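Local coordinates for purine catabolism protein pucG (Bacillus subtilis, PDB 3ISL) that catalyses the pyridoxal-phosphate-dependent transfer of an amino group from (S)-ureidoglycine to glyoxylate, yielding oxalurate and glycine in purine catabolism, at the interface of chains A and B. Coordinates in Å, arbitrary orientation; residue numbers count along the deposited sequence, not the author numbering. Chains: chain A/B, Purine catabolism protein pucG.

The interface of chains A and B. Residues chain A 29, 45, 48, 277-278, 281; chain B 5-7.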
# COMPACT_ATOMS: atom_id res chain seq x y z
N VAL A 29 3.83 -2.05 -18.25
CA VAL A 29 4.47 -3.14 -17.48
C VAL A 29 3.56 -3.73 -16.36
O VAL A 29 3.83 -4.83 -15.84
CB VAL A 29 5.87 -2.78 -16.88
CG1 VAL A 29 5.71 -2.14 -15.45
CG2 VAL A 29 6.69 -4.05 -16.78
N ILE A 45 14.56 -8.36 -8.78
CA ILE A 45 13.92 -7.05 -8.94
C ILE A 45 14.11 -6.28 -7.64
O ILE A 45 14.41 -5.09 -7.71
CB ILE A 45 12.40 -7.21 -9.27
CG1 ILE A 45 12.23 -7.91 -10.65
CG2 ILE A 45 11.61 -5.82 -9.17
CD1 ILE A 45 10.79 -8.59 -10.86
N GLU A 48 17.86 -4.83 -7.50
CA GLU A 48 18.15 -3.77 -8.45
C GLU A 48 17.36 -2.51 -8.13
O GLU A 48 17.81 -1.37 -8.38
CB GLU A 48 17.71 -4.25 -9.83
CG GLU A 48 18.18 -3.37 -10.95
CD GLU A 48 18.11 -4.12 -12.26
OE1 GLU A 48 17.33 -5.13 -12.30
OE2 GLU A 48 18.87 -3.70 -13.19
N ARG A 277 10.22 -0.12 -10.00
CA ARG A 277 11.39 -0.51 -10.78
C ARG A 277 11.43 0.19 -12.15
O ARG A 277 12.40 0.90 -12.48
CB ARG A 277 11.39 -2.04 -10.90
CG ARG A 277 12.77 -2.74 -11.32
CD ARG A 277 12.91 -2.79 -12.81
NE ARG A 277 14.09 -3.57 -13.18
CZ ARG A 277 14.60 -3.67 -14.40
NH1 ARG A 277 13.98 -3.07 -15.42
NH2 ARG A 277 15.71 -4.41 -14.61
N GLU A 278 10.35 0.05 -12.93
CA GLU A 278 10.36 0.70 -14.24
C GLU A 278 10.37 2.22 -14.15
O GLU A 278 11.05 2.84 -14.93
CB GLU A 278 9.24 0.21 -15.16
CG GLU A 278 9.30 -1.25 -15.47
CD GLU A 278 10.54 -1.67 -16.31
OE1 GLU A 278 10.40 -2.08 -17.48
OE2 GLU A 278 11.65 -1.64 -15.76
N ARG A 281 13.76 3.30 -13.22
CA ARG A 281 14.71 3.11 -14.35
C ARG A 281 14.58 4.27 -15.37
O ARG A 281 15.56 4.67 -15.94
CB ARG A 281 14.49 1.76 -15.05
CG ARG A 281 15.15 1.60 -16.40
CD ARG A 281 14.88 0.25 -16.98
NE ARG A 281 13.50 0.03 -17.42
CZ ARG A 281 13.01 0.38 -18.61
NH1 ARG A 281 13.72 1.07 -19.51
NH2 ARG A 281 11.76 0.06 -18.88
N ARG B 5 17.21 -3.88 -20.80
CA ARG B 5 16.98 -3.59 -19.35
C ARG B 5 15.54 -3.21 -18.89
O ARG B 5 15.32 -3.14 -17.69
CB ARG B 5 18.05 -2.68 -18.78
CG ARG B 5 18.08 -1.27 -19.29
CD ARG B 5 18.76 -0.42 -18.28
NE ARG B 5 18.52 -1.01 -16.95
CZ ARG B 5 19.35 -1.85 -16.36
NH1 ARG B 5 20.49 -2.20 -16.97
NH2 ARG B 5 19.05 -2.35 -15.17
N GLU B 6 14.58 -3.05 -19.80
CA GLU B 6 13.13 -3.15 -19.44
C GLU B 6 12.88 -4.50 -18.67
O GLU B 6 13.64 -5.45 -18.80
CB GLU B 6 12.24 -3.20 -20.68
CG GLU B 6 12.29 -4.64 -21.26
CD GLU B 6 11.90 -4.78 -22.69
OE1 GLU B 6 10.69 -4.65 -23.00
OE2 GLU B 6 12.81 -5.08 -23.49
N LEU B 7 11.85 -4.56 -17.85
CA LEU B 7 11.65 -5.68 -16.97
C LEU B 7 11.45 -6.97 -17.78
O LEU B 7 10.86 -6.97 -18.87
CB LEU B 7 10.44 -5.42 -16.07
CG LEU B 7 10.06 -6.40 -14.98
CD1 LEU B 7 10.78 -6.12 -13.74
CD2 LEU B 7 8.56 -6.22 -14.74
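The first modelled residues of chain B run as a loop, B:Glu6 and B:Leu7 both with extended backbone torsions, across helices 24-29, 40-56 and 270-286 of chain A. Two polar groups of that backbone are read by neighbouring side chains. A:Arg277, bent at chi2 (-87°), sends NH1 to the carbonyl O of B:Arg5 at 2.6 Å, nearly in line with the C=O and within the guanidinium plane. The same NH1 meets the syn lone pair of A:Glu278 OE2, while NH2 reaches A:Glu48 OE1 at 2.9 Å, so carboxylates at two edges fix the guanidinium's rotation. A:Glu278 OE1 takes the amide N of B:Leu7 at 2.9 Å from above the carboxylate plane. A:Arg281 grips A:Glu278 side-on, NE to OE2 and NH2 to OE1, and B:Glu6 CA sits over one face of its guanidinium, offset toward the rim. An alanine in place of A:Glu278 would remove the acceptor for the B:Leu7 amide and would probably leave both arginines less firmly oriented. B:Arg5 NH2 pairs with A:Glu48 OE2 in a salt bridge, the flat groups almost perpendicular and the N-H not aimed at the oxygen. B:Leu7, CG anti to the backbone N (chi1 -176°), splits its methyls: CD2 packs on A:Val29 CG2 at 3.5 Å, CD1 on A:Ile45 CD1 at 3.8 Å. The patch thus fastens the N-terminal arm of one subunit onto the other, and with its two-fold twin helps hold the homodimer together.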